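Local coordinates for protein acetoacetate decarboxylase (Sphingomonas wittichii, PDB 5UPB) that belongs to the acetoacetate decarboxylase family and probably works as a lyase on small oxo-acid-like substrates, although its exact reaction is inferred rather than certain, at residues A[113-121]-A[179-187]; A[122-131]-A[145-153]. All blocks are in the same frame, centred on the assembly; numbering follows the deposited sequence.

Contact 1. Residues A[113-121]-A[179-187]; sequences RGWLNGYPK and ATFGHRHWP
Gly118 and His183 meet through their backbones where a helix ends against a β-strand, a worked example of how a helix C-cap can be docked on main-chain bonds. His183 N donates to Gly118 O at 2.8 Å, and a CA-H...O contact runs the other way, from Gly118 CA to His183 O. Gly118, at positive phi, is the C-prime residue of a Schellman motif, with Tyr119 N bonded to Gly114 O and Gly118 N to Trp115 O. Lacking a side chain, Gly118 can lie close, its CA 3.5 Å from Arg184 N.

The helix end offers further acceptors. Arg184 is extended from CG to NE, with CG anti to the backbone N (chi1 179°), and its NE reaches Leu116 O at 3.0 Å. That oxygen lies in the guanidinium plane, but the bond is bent, 130° at the hydrogen. NH1 pairs instead with Glu198, and NH2 bonds Pro187 O of the second subunit, so the guanidinium is gripped along its rim. Trp115 O accepts from a water that in turn accepts from His185 N, bridging the segments.

Side-chain packing is sparser. The edge of the Trp186 indole is directed at Trp115, Trp186 CZ3 lying 3.9 Å from Trp115 CE3, and the two side chains cross at about a right angle. Trp115 is held in rotation by a nearly straight bond from its NE1 to Lys121 O at 2.6 Å. At the other end, the Thr180 methyl lies against the end of the Tyr119 side chain, with Thr180 CG2 3.6 Å from Tyr119 OH and also near ring atoms CE2 and CZ.

Helix 108-116 thus rests its C-terminal turn on strand 179-186, which is itself flanked by strands 95-105 and 196-202, while Trp186 stacks on its counterpart in the second subunit.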
ATOM      1  N   ARG A 113     -17.031  -3.150 -10.014  1.00 28.60           N
ATOM      2  CA  ARG A 113     -18.463  -2.863  -9.924  1.00 28.46           C
ATOM      3  C   ARG A 113     -18.773  -1.531 -10.587  1.00 36.45           C
ATOM      4  O   ARG A 113     -19.727  -1.415 -11.364  1.00 34.42           O
ATOM      5  CB  ARG A 113     -18.891  -2.877  -8.451  1.00 31.53           C
ATOM      6  CG  ARG A 113     -20.404  -2.717  -8.107  1.00 57.97           C
ATOM      7  CD  ARG A 113     -20.569  -2.555  -6.553  1.00124.75           C
ATOM      8  NE  ARG A 113     -19.793  -1.384  -6.104  1.00118.82           N
ATOM      9  CZ  ARG A 113     -19.227  -1.156  -4.907  1.00 68.86           C
ATOM     10  NH1 ARG A 113     -19.267  -2.014  -3.855  1.00 34.25           N
ATOM     11  NH2 ARG A 113     -18.591   0.003  -4.777  1.00 39.97           N
ATOM     12  N   GLY A 114     -17.935  -0.527 -10.332  1.00 29.65           N
ATOM     13  CA  GLY A 114     -18.084   0.755 -10.997  1.00 34.64           C
ATOM     14  C   GLY A 114     -18.048   0.650 -12.508  1.00 33.64           C
ATOM     15  O   GLY A 114     -18.943   1.159 -13.205  1.00 30.51           O
ATOM     16  N   TRP A 115     -17.015  -0.007 -13.046  1.00 33.54           N
ATOM     17  CA  TRP A 115     -16.895  -0.083 -14.500  1.00 34.25           C
ATOM     18  C   TRP A 115     -18.118  -0.763 -15.102  1.00 33.40           C
ATOM     19  O   TRP A 115     -18.597  -0.365 -16.173  1.00 28.10           O
ATOM     20  CB  TRP A 115     -15.616  -0.836 -14.918  1.00 33.22           C
ATOM     21  CG  TRP A 115     -14.323  -0.061 -14.954  1.00 29.70           C
ATOM     22  CD1 TRP A 115     -13.789   0.712 -13.960  1.00 34.53           C
ATOM     23  CD2 TRP A 115     -13.371  -0.021 -16.039  1.00 35.22           C
ATOM     24  NE1 TRP A 115     -12.575   1.246 -14.364  1.00 30.76           N
ATOM     25  CE2 TRP A 115     -12.292   0.805 -15.626  1.00 32.43           C
ATOM     26  CE3 TRP A 115     -13.329  -0.598 -17.313  1.00 35.46           C
ATOM     27  CZ2 TRP A 115     -11.190   1.079 -16.445  1.00 36.04           C
ATOM     28  CZ3 TRP A 115     -12.233  -0.329 -18.123  1.00 35.13           C
ATOM     29  CH2 TRP A 115     -11.179   0.509 -17.681  1.00 30.83           C
ATOM     30  N   LEU A 116     -18.614  -1.819 -14.440  1.00 29.64           N
ATOM     31  CA  LEU A 116     -19.758  -2.551 -14.972  1.00 30.05           C
ATOM     32  C   LEU A 116     -20.990  -1.677 -15.062  1.00 34.05           C
ATOM     33  O   LEU A 116     -21.873  -1.918 -15.894  1.00 37.24           O
ATOM     34  CB  LEU A 116     -20.066  -3.763 -14.109  1.00 32.38           C
ATOM     35  CG  LEU A 116     -18.964  -4.833 -14.172  1.00 34.88           C
ATOM     36  CD1 LEU A 116     -19.138  -5.866 -13.023  1.00 37.91           C
ATOM     37  CD2 LEU A 116     -19.016  -5.548 -15.520  1.00 39.36           C
ATOM     38  N   ASN A 117     -21.079  -0.694 -14.190  1.00 30.29           N
ATOM     39  CA  ASN A 117     -22.170   0.261 -14.168  1.00 32.03           C
ATOM     40  C   ASN A 117     -21.770   1.593 -14.795  1.00 39.92           C
ATOM     41  O   ASN A 117     -22.460   2.607 -14.592  1.00 34.71           O
ATOM     42  CB  ASN A 117     -22.604   0.424 -12.709  1.00 35.14           C
ATOM     43  CG  ASN A 117     -23.497  -0.716 -12.221  1.00 41.82           C
ATOM     44  OD1 ASN A 117     -24.236  -1.313 -12.998  1.00 33.24           O
ATOM     45  ND2 ASN A 117     -23.333  -1.104 -10.953  1.00 46.55           N
ATOM     46  N   GLY A 118     -20.650   1.605 -15.540  1.00 34.79           N
ATOM     47  CA  GLY A 118     -20.275   2.755 -16.336  1.00 31.17           C
ATOM     48  C   GLY A 118     -19.620   3.876 -15.587  1.00 33.16           C
ATOM     49  O   GLY A 118     -19.616   5.002 -16.085  1.00 33.72           O
ATOM     50  N   TYR A 119     -19.151   3.617 -14.364  1.00 30.52           N
ATOM     51  CA  TYR A 119     -18.381   4.576 -13.586  1.00 36.22           C
ATOM     52  C   TYR A 119     -16.919   4.419 -13.957  1.00 34.23           C
ATOM     53  O   TYR A 119     -16.344   3.361 -13.682  1.00 40.32           O
ATOM     54  CB  TYR A 119     -18.499   4.285 -12.115  1.00 46.24           C
ATOM     55  CG  TYR A 119     -19.772   4.641 -11.417  1.00 40.36           C
ATOM     56  CD1 TYR A 119     -20.881   3.805 -11.502  1.00 54.17           C
ATOM     57  CD2 TYR A 119     -19.848   5.751 -10.577  1.00 62.45           C
ATOM     58  CE1 TYR A 119     -22.056   4.089 -10.824  1.00 66.08           C
ATOM     59  CE2 TYR A 119     -21.033   6.053  -9.886  1.00 66.52           C
ATOM     60  CZ  TYR A 119     -22.129   5.208 -10.010  1.00 74.52           C
ATOM     61  OH  TYR A 119     -23.305   5.476  -9.332  1.00 75.13           O
ATOM     62  N   PRO A 120     -16.276   5.404 -14.530  1.00 30.72           N
ATOM     63  CA  PRO A 120     -14.847   5.244 -14.856  1.00 33.24           C
ATOM     64  C   PRO A 120     -13.991   5.361 -13.606  1.00 33.80           C
ATOM     65  O   PRO A 120     -13.916   6.436 -13.003  1.00 39.23           O
ATOM     66  CB  PRO A 120     -14.579   6.399 -15.834  1.00 34.90           C
ATOM     67  CG  PRO A 120     -15.907   6.921 -16.234  1.00 43.22           C
ATOM     68  CD  PRO A 120     -16.810   6.662 -15.060  1.00 32.54           C
ATOM     69  N   LYS A 121     -13.357   4.242 -13.191  1.00 33.37           N
ATOM     70  CA  LYS A 121     -12.553   4.236 -11.965  1.00 28.27           C
ATOM     71  C   LYS A 121     -11.133   3.709 -12.203  1.00 30.53           C
ATOM     72  O   LYS A 121     -10.929   2.726 -12.916  1.00 30.55           O
ATOM     73  CB  LYS A 121     -13.193   3.374 -10.849  1.00 29.09           C
ATOM     74  CG  LYS A 121     -14.639   3.762 -10.467  1.00 26.94           C
ATOM     75  CD  LYS A 121     -15.011   3.147  -9.134  1.00 26.93           C
ATOM     76  CE  LYS A 121     -16.480   3.504  -8.756  1.00 28.30           C
ATOM     77  NZ  LYS A 121     -16.773   2.999  -7.387  1.00 30.34           N
ATOM     78  N   ALA A 179     -30.033  11.612 -11.085  1.00 39.10           N
ATOM     79  CA  ALA A 179     -29.426  10.558 -11.884  1.00 38.50           C
ATOM     80  C   ALA A 179     -27.916  10.622 -11.787  1.00 35.46           C
ATOM     81  O   ALA A 179     -27.325  11.699 -11.721  1.00 34.83           O
ATOM     82  CB  ALA A 179     -29.837  10.661 -13.346  1.00 43.67           C
ATOM     83  N   THR A 180     -27.293   9.453 -11.823  1.00 32.30           N
ATOM     84  CA  THR A 180     -25.875   9.330 -12.119  1.00 35.70           C
ATOM     85  C   THR A 180     -25.771   8.624 -13.455  1.00 38.45           C
ATOM     86  O   THR A 180     -26.260   7.501 -13.613  1.00 36.96           O
ATOM     87  CB  THR A 180     -25.115   8.595 -11.015  1.00 39.21           C
ATOM     88  OG1 THR A 180     -25.272   9.289  -9.789  1.00 39.67           O
ATOM     89  CG2 THR A 180     -23.634   8.498 -11.334  1.00 43.27           C
ATOM     90  N   PHE A 181     -25.189   9.306 -14.424  1.00 32.81           N
ATOM     91  CA  PHE A 181     -25.058   8.753 -15.759  1.00 34.64           C
ATOM     92  C   PHE A 181     -23.687   8.105 -15.870  1.00 33.09           C
ATOM     93  O   PHE A 181     -22.694   8.600 -15.321  1.00 35.07           O
ATOM     94  CB  PHE A 181     -25.250   9.847 -16.816  1.00 34.16           C
ATOM     95  CG  PHE A 181     -26.583  10.528 -16.756  1.00 39.22           C
ATOM     96  CD1 PHE A 181     -27.736   9.812 -16.969  1.00 40.02           C
ATOM     97  CD2 PHE A 181     -26.675  11.878 -16.469  1.00 45.01           C
ATOM     98  CE1 PHE A 181     -28.955  10.411 -16.931  1.00 40.31           C
ATOM     99  CE2 PHE A 181     -27.907  12.500 -16.429  1.00 42.16           C
ATOM    100  CZ  PHE A 181     -29.051  11.765 -16.653  1.00 42.82           C
ATOM    101  N   GLY A 182     -23.648   6.953 -16.538  1.00 31.73           N
ATOM    102  CA  GLY A 182     -22.415   6.214 -16.694  1.00 29.07           C
ATOM    103  C   GLY A 182     -22.191   5.871 -18.149  1.00 31.95           C
ATOM    104  O   GLY A 182     -23.113   5.914 -18.974  1.00 30.91           O
ATOM    105  N   HIS A 183     -20.935   5.539 -18.458  1.00 32.95           N
ATOM    106  CA  HIS A 183     -20.548   5.082 -19.792  1.00 32.57           C
ATOM    107  C   HIS A 183     -20.015   3.677 -19.589  1.00 34.76           C
ATOM    108  O   HIS A 183     -18.867   3.494 -19.174  1.00 31.55           O
ATOM    109  CB  HIS A 183     -19.491   5.986 -20.429  1.00 30.43           C
ATOM    110  CG  HIS A 183     -19.057   5.526 -21.780  1.00 34.16           C
ATOM    111  ND1 HIS A 183     -17.927   6.010 -22.412  1.00 34.60           N
ATOM    112  CD2 HIS A 183     -19.593   4.607 -22.617  1.00 33.10           C
ATOM    113  CE1 HIS A 183     -17.816   5.441 -23.598  1.00 32.21           C
ATOM    114  NE2 HIS A 183     -18.800   4.571 -23.739  1.00 34.39           N
ATOM    115  N   ARG A 184     -20.867   2.692 -19.791  1.00 26.49           N
ATOM    116  CA  ARG A 184     -20.456   1.304 -19.671  1.00 29.41           C
ATOM    117  C   ARG A 184     -19.694   0.976 -20.934  1.00 31.54           C
ATOM    118  O   ARG A 184     -20.275   0.929 -22.023  1.00 32.34           O
ATOM    119  CB  ARG A 184     -21.652   0.402 -19.408  1.00 38.46           C
ATOM    120  CG  ARG A 184     -21.298  -1.045 -19.309  1.00 37.97           C
ATOM    121  CD  ARG A 184     -22.544  -1.837 -19.012  1.00 36.56           C
ATOM    122  NE  ARG A 184     -22.190  -3.173 -18.566  1.00 47.23           N
ATOM    123  CZ  ARG A 184     -22.211  -4.183 -19.393  1.00 31.02           C
ATOM    124  NH1 ARG A 184     -22.547  -3.967 -20.647  1.00 61.59           N
ATOM    125  NH2 ARG A 184     -21.870  -5.418 -19.009  1.00 40.76           N
ATOM    126  N   HIS A 185     -18.383   0.800 -20.790  1.00 32.65           N
ATOM    127  CA  HIS A 185     -17.483   0.778 -21.930  1.00 28.12           C
ATOM    128  C   HIS A 185     -16.511  -0.377 -21.766  1.00 36.94           C
ATOM    129  O   HIS A 185     -15.916  -0.524 -20.695  1.00 31.00           O
ATOM    130  CB  HIS A 185     -16.723   2.119 -22.021  1.00 33.63           C
ATOM    131  CG  HIS A 185     -15.885   2.250 -23.257  1.00 38.00           C
ATOM    132  ND1 HIS A 185     -14.515   2.171 -23.226  1.00 36.66           N
ATOM    133  CD2 HIS A 185     -16.224   2.465 -24.552  1.00 39.14           C
ATOM    134  CE1 HIS A 185     -14.041   2.314 -24.452  1.00 39.20           C
ATOM    135  NE2 HIS A 185     -15.058   2.488 -25.278  1.00 35.20           N
ATOM    136  N   TRP A 186     -16.384  -1.210 -22.802  1.00 31.26           N
ATOM    137  CA  TRP A 186     -15.520  -2.386 -22.743  1.00 36.11           C
ATOM    138  C   TRP A 186     -14.935  -2.574 -24.132  1.00 40.48           C
ATOM    139  O   TRP A 186     -15.503  -3.279 -24.979  1.00 34.94           O
ATOM    140  CB  TRP A 186     -16.281  -3.624 -22.273  1.00 42.62           C
ATOM    141  CG  TRP A 186     -15.399  -4.762 -21.829  1.00 39.79           C
ATOM    142  CD1 TRP A 186     -15.353  -6.028 -22.368  1.00 38.52           C
ATOM    143  CD2 TRP A 186     -14.428  -4.744 -20.771  1.00 36.44           C
ATOM    144  NE1 TRP A 186     -14.432  -6.802 -21.695  1.00 40.31           N
ATOM    145  CE2 TRP A 186     -13.841  -6.039 -20.720  1.00 44.80           C
ATOM    146  CE3 TRP A 186     -14.003  -3.774 -19.860  1.00 37.97           C
ATOM    147  CZ2 TRP A 186     -12.849  -6.383 -19.791  1.00 41.50           C
ATOM    148  CZ3 TRP A 186     -13.003  -4.111 -18.937  1.00 42.46           C
ATOM    149  CH2 TRP A 186     -12.440  -5.419 -18.915  1.00 37.29           C
ATOM    150  N   PRO A 187     -13.827  -1.915 -24.424  1.00 34.48           N
ATOM    151  CA  PRO A 187     -13.357  -1.864 -25.811  1.00 39.80           C
ATOM    152  C   PRO A 187     -12.723  -3.176 -26.236  1.00 35.24           C
ATOM    153  O   PRO A 187     -12.392  -4.036 -25.419  1.00 33.07           O
ATOM    154  CB  PRO A 187     -12.317  -0.734 -25.793  1.00 38.86           C
ATOM    155  CG  PRO A 187     -11.793  -0.756 -24.381  1.00 36.13           C
ATOM    156  CD  PRO A 187     -12.991  -1.099 -23.520  1.00 31.38           C
TER
HETATM  157  O   HOH W   1     -17.006   0.640 -18.233  1.00 31.81           O

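Contact 2. Residues A[122-131]-A[145-153]; sequences KIGAITLARP and AVVGGICAR
Residues 125-129 and 146-153 form an antiparallel β-hairpin with a long connecting loop, in the curled β-structure that gives the acetoacetate decarboxylase family its cone-like barrel. The two strand axes approach to 4.7 Å, with their directions differing by 176°. Their rungs illustrate regular antiparallel pairing: Ala125 with Ala152, Thr127 with Ile150 and Ala129 with Gly148 are hydrogen-bonded pairs, each joined by two N-H...O=C bonds, whereas Ile126 with Cys151 and Leu128 with Gly149 are non-hydrogen-bonded pairs. In the latter, short CA-H...O contacts supplement the ladder, as between Gly149 CA and Thr127 O at 3.1 Å.

The face bearing Ile126, Leu128 and Cys151 turns inward, where Val58 and Ala84 of other strands cover it. Ile126 CG1 rests on Cys151 CB at 3.7 Å. Leu128, its CG anti to the backbone N (chi1 173°), swings CD1 over to Val147 CG1 at 4.1 Å. That same Val147 methyl also lies alongside the Arg130 chain, 3.7 Å from its CG, while Val147 CG2 meets Pro131 CD where the hairpin arms lead into the intervening loop. The opposite face, carrying Thr127 and Ala129, packs on Val80 and Pro76 of the third subunit, so the ladder also serves the tetramer.

Beyond the last rung, Lys122 and Arg153 cross at about a right angle. Their cations lie close, but Lys122 forms a salt bridge with Glu227, and Arg153 with Asp226 of its own chain and Glu108 of the second subunit, acids that probably offset the repulsion; a water accepts from Lys122 NZ and, weakly, from Arg153 NH1. Aliphatic carbon does the touching, Lys122 CD sitting over the centre of one guanidinium face, 4.0 Å from Arg153 CZ.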
ATOM      1  N   LYS A 122     -10.171   4.337 -11.539  1.00 27.75           N
ATOM      2  CA  LYS A 122      -8.803   3.844 -11.414  1.00 29.56           C
ATOM      3  C   LYS A 122      -8.529   3.541  -9.941  1.00 26.32           C
ATOM      4  O   LYS A 122      -9.327   3.885  -9.045  1.00 25.80           O
ATOM      5  CB  LYS A 122      -7.816   4.888 -11.927  1.00 29.28           C
ATOM      6  CG  LYS A 122      -7.962   5.195 -13.433  1.00 30.26           C
ATOM      7  CD  LYS A 122      -6.947   6.276 -13.860  1.00 28.07           C
ATOM      8  CE  LYS A 122      -7.052   6.579 -15.298  1.00 33.07           C
ATOM      9  NZ  LYS A 122      -6.176   7.761 -15.670  1.00 34.81           N
ATOM     10  N   ILE A 123      -7.391   2.895  -9.689  1.00 26.68           N
ATOM     11  CA  ILE A 123      -6.940   2.648  -8.331  1.00 24.28           C
ATOM     12  C   ILE A 123      -6.029   3.785  -7.908  1.00 34.09           C
ATOM     13  O   ILE A 123      -5.053   4.113  -8.602  1.00 29.97           O
ATOM     14  CB  ILE A 123      -6.180   1.326  -8.202  1.00 24.06           C
ATOM     15  CG1 ILE A 123      -7.077   0.123  -8.475  1.00 27.38           C
ATOM     16  CG2 ILE A 123      -5.519   1.281  -6.774  1.00 27.78           C
ATOM     17  CD1 ILE A 123      -8.177  -0.065  -7.411  1.00 27.62           C
ATOM     18  N   GLY A 124      -6.306   4.348  -6.738  1.00 30.93           N
ATOM     19  CA  GLY A 124      -5.411   5.313  -6.133  1.00 32.34           C
ATOM     20  C   GLY A 124      -5.301   5.068  -4.645  1.00 29.16           C
ATOM     21  O   GLY A 124      -5.884   4.135  -4.109  1.00 29.03           O
ATOM     22  N   ALA A 125      -4.547   5.928  -3.988  1.00 26.63           N
ATOM     23  CA  ALA A 125      -4.492   5.953  -2.535  1.00 29.52           C
ATOM     24  C   ALA A 125      -5.296   7.169  -2.110  1.00 29.04           C
ATOM     25  O   ALA A 125      -5.088   8.258  -2.650  1.00 28.03           O
ATOM     26  CB  ALA A 125      -3.038   6.045  -2.041  1.00 35.20           C
ATOM     27  N   ILE A 126      -6.277   6.970  -1.245  1.00 26.51           N
ATOM     28  CA  ILE A 126      -7.234   8.013  -0.881  1.00 25.84           C
ATOM     29  C   ILE A 126      -7.381   8.038   0.627  1.00 29.37           C
ATOM     30  O   ILE A 126      -7.580   6.994   1.247  1.00 28.66           O
ATOM     31  CB  ILE A 126      -8.623   7.778  -1.506  1.00 25.18           C
ATOM     32  CG1 ILE A 126      -8.518   7.719  -3.033  1.00 29.14           C
ATOM     33  CG2 ILE A 126      -9.585   8.901  -1.090  1.00 24.25           C
ATOM     34  CD1 ILE A 126      -8.610   6.323  -3.572  1.00 28.69           C
ATOM     35  N   THR A 127      -7.299   9.229   1.219  1.00 26.23           N
ATOM     36  CA  THR A 127      -7.550   9.370   2.649  1.00 23.37           C
ATOM     37  C   THR A 127      -8.589  10.451   2.885  1.00 24.10           C
ATOM     38  O   THR A 127      -8.459  11.557   2.360  1.00 24.06           O
ATOM     39  CB  THR A 127      -6.287   9.773   3.421  1.00 29.95           C
ATOM     40  OG1 THR A 127      -5.281   8.753   3.321  1.00 35.01           O
ATOM     41  CG2 THR A 127      -6.672  10.020   4.882  1.00 28.95           C
ATOM     42  N   LEU A 128      -9.592  10.127   3.694  1.00 25.19           N
ATOM     43  CA  LEU A 128     -10.524  11.103   4.262  1.00 27.52           C
ATOM     44  C   LEU A 128     -10.262  11.180   5.758  1.00 28.17           C
ATOM     45  O   LEU A 128     -10.307  10.157   6.449  1.00 33.45           O
ATOM     46  CB  LEU A 128     -11.971  10.697   4.013  1.00 27.34           C
ATOM     47  CG  LEU A 128     -12.993  11.598   4.748  1.00 29.13           C
ATOM     48  CD1 LEU A 128     -12.927  13.023   4.238  1.00 31.95           C
ATOM     49  CD2 LEU A 128     -14.395  11.068   4.569  1.00 33.01           C
ATOM     50  N   ALA A 129      -9.958  12.370   6.265  1.00 24.97           N
ATOM     51  CA  ALA A 129      -9.778  12.563   7.698  1.00 23.49           C
ATOM     52  C   ALA A 129     -10.841  13.515   8.228  1.00 25.72           C
ATOM     53  O   ALA A 129     -10.939  14.650   7.759  1.00 27.64           O
ATOM     54  CB  ALA A 129      -8.398  13.114   8.038  1.00 28.41           C
ATOM     55  N   ARG A 130     -11.613  13.052   9.186  1.00 26.43           N
ATOM     56  CA  ARG A 130     -12.550  13.892   9.948  1.00 29.45           C
ATOM     57  C   ARG A 130     -12.247  13.777  11.434  1.00 28.02           C
ATOM     58  O   ARG A 130     -11.737  12.743  11.897  1.00 29.21           O
ATOM     59  CB  ARG A 130     -14.014  13.553   9.666  1.00 29.70           C
ATOM     60  CG  ARG A 130     -14.276  13.488   8.210  1.00 31.05           C
ATOM     61  CD  ARG A 130     -15.750  13.610   7.829  1.00 35.39           C
ATOM     62  NE  ARG A 130     -16.636  12.765   8.599  1.00 37.21           N
ATOM     63  CZ  ARG A 130     -17.961  12.926   8.664  1.00 35.90           C
ATOM     64  NH1 ARG A 130     -18.597  13.898   7.975  1.00 30.44           N
ATOM     65  NH2 ARG A 130     -18.662  12.087   9.396  1.00 30.51           N
ATOM     66  N   PRO A 131     -12.503  14.834  12.194  1.00 31.81           N
ATOM     67  CA  PRO A 131     -12.231  14.792  13.636  1.00 29.71           C
ATOM     68  C   PRO A 131     -13.110  13.775  14.354  1.00 33.52           C
ATOM     69  O   PRO A 131     -14.341  13.770  14.220  1.00 32.68           O
ATOM     70  CB  PRO A 131     -12.522  16.216  14.083  1.00 30.54           C
ATOM     71  CG  PRO A 131     -13.578  16.720  13.104  1.00 32.20           C
ATOM     72  CD  PRO A 131     -13.216  16.064  11.792  1.00 33.31           C
ATOM     73  N   ALA A 145     -14.493  23.059  13.216  1.00 36.38           N
ATOM     74  CA  ALA A 145     -13.812  21.806  12.882  1.00 31.49           C
ATOM     75  C   ALA A 145     -13.176  21.845  11.496  1.00 35.24           C
ATOM     76  O   ALA A 145     -13.627  22.555  10.597  1.00 37.01           O
ATOM     77  CB  ALA A 145     -14.809  20.645  12.945  1.00 30.93           C
ATOM     78  N   VAL A 146     -12.126  21.047  11.303  1.00 30.78           N
ATOM     79  CA  VAL A 146     -11.502  20.942   9.987  1.00 33.34           C
ATOM     80  C   VAL A 146     -11.592  19.498   9.527  1.00 28.55           C
ATOM     81  O   VAL A 146     -11.566  18.570  10.343  1.00 31.11           O
ATOM     82  CB  VAL A 146     -10.051  21.463   9.973  1.00 36.81           C
ATOM     83  CG1 VAL A 146     -10.062  22.991  10.150  1.00 35.01           C
ATOM     84  CG2 VAL A 146      -9.184  20.788  11.051  1.00 36.36           C
ATOM     85  N   VAL A 147     -11.800  19.336   8.217  1.00 30.93           N
ATOM     86  CA  VAL A 147     -11.880  18.051   7.522  1.00 26.07           C
ATOM     87  C   VAL A 147     -10.934  18.103   6.330  1.00 24.90           C
ATOM     88  O   VAL A 147     -10.780  19.159   5.705  1.00 29.61           O
ATOM     89  CB  VAL A 147     -13.326  17.786   7.068  1.00 29.04           C
ATOM     90  CG1 VAL A 147     -13.421  16.495   6.304  1.00 35.27           C
ATOM     91  CG2 VAL A 147     -14.250  17.792   8.293  1.00 33.03           C
ATOM     92  N   GLY A 148     -10.276  16.987   6.020  1.00 29.90           N
ATOM     93  CA  GLY A 148      -9.328  16.966   4.913  1.00 27.24           C
ATOM     94  C   GLY A 148      -9.440  15.688   4.114  1.00 25.12           C
ATOM     95  O   GLY A 148      -9.794  14.634   4.643  1.00 28.53           O
ATOM     96  N   GLY A 149      -9.180  15.795   2.816  1.00 30.02           N
ATOM     97  CA  GLY A 149      -9.108  14.606   1.973  1.00 28.33           C
ATOM     98  C   GLY A 149      -8.026  14.784   0.937  1.00 24.25           C
ATOM     99  O   GLY A 149      -7.743  15.906   0.499  1.00 26.35           O
ATOM    100  N   ILE A 150      -7.424  13.665   0.528  1.00 26.78           N
ATOM    101  CA  ILE A 150      -6.362  13.710  -0.472  1.00 25.63           C
ATOM    102  C   ILE A 150      -6.390  12.400  -1.252  1.00 21.64           C
ATOM    103  O   ILE A 150      -6.774  11.341  -0.739  1.00 25.61           O
ATOM    104  CB  ILE A 150      -4.973  13.954   0.187  1.00 31.19           C
ATOM    105  CG1 ILE A 150      -3.883  14.218  -0.850  1.00 29.02           C
ATOM    106  CG2 ILE A 150      -4.536  12.737   0.984  1.00 29.31           C
ATOM    107  CD1 ILE A 150      -2.650  14.875  -0.223  1.00 30.11           C
ATOM    108  N   CYS A 151      -6.028  12.479  -2.517  1.00 28.27           N
ATOM    109  CA  CYS A 151      -5.888  11.262  -3.292  1.00 29.17           C
ATOM    110  C   CYS A 151      -4.675  11.394  -4.196  1.00 23.90           C
ATOM    111  O   CYS A 151      -4.287  12.496  -4.587  1.00 27.43           O
ATOM    112  CB  CYS A 151      -7.159  10.970  -4.112  1.00 34.37           C
ATOM    113  SG  CYS A 151      -7.667  12.304  -5.163  1.00 34.45           S
ATOM    114  N   ALA A 152      -4.054  10.258  -4.473  1.00 25.70           N
ATOM    115  CA  ALA A 152      -2.821  10.211  -5.243  1.00 29.62           C
ATOM    116  C   ALA A 152      -2.757   8.898  -6.017  1.00 25.89           C
ATOM    117  O   ALA A 152      -3.372   7.899  -5.631  1.00 26.43           O
ATOM    118  CB  ALA A 152      -1.599  10.320  -4.338  1.00 31.13           C
ATOM    119  N   ARG A 153      -1.977   8.909  -7.105  1.00 22.98           N
ATOM    120  CA  ARG A 153      -1.789   7.710  -7.906  1.00 29.47           C
ATOM    121  C   ARG A 153      -0.425   7.770  -8.569  1.00 22.50           C
ATOM    122  O   ARG A 153      -0.016   8.830  -9.049  1.00 24.38           O
ATOM    123  CB  ARG A 153      -2.898   7.573  -8.956  1.00 37.34           C
ATOM    124  CG  ARG A 153      -2.736   6.346  -9.868  1.00 26.35           C
ATOM    125  CD  ARG A 153      -3.985   6.139 -10.756  1.00 22.99           C
ATOM    126  NE  ARG A 153      -3.846   5.007 -11.669  1.00 25.39           N
ATOM    127  CZ  ARG A 153      -3.301   5.080 -12.886  1.00 28.43           C
ATOM    128  NH1 ARG A 153      -2.848   6.240 -13.375  1.00 29.42           N
ATOM    129  NH2 ARG A 153      -3.206   3.980 -13.636  1.00 28.27           N
TER
HETATM  130  O   HOH W   2      -3.920   6.335 -16.552  1.00 37.98           O

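In the fold
The first segments of the two contacts adjoin in the sequence: helix 108-116 and the turn after it supply the first half of contact 1, and the chain then passes through strand 121-123 into contact 2, returns along 146-153, and reaches 179-186 only later. Contact 2 is therefore completed within the span that contact 1 closes. Their centres are about 23 Å apart, on opposite sides of the chain's centre, and strand 95-105 links them by running parallel to both 121-123 and 179-186. Contact 1 anchors a helix end and contact 2 continues the β-structure; both also touch the second subunit, so they lie at a subunit interface as well as within the chain.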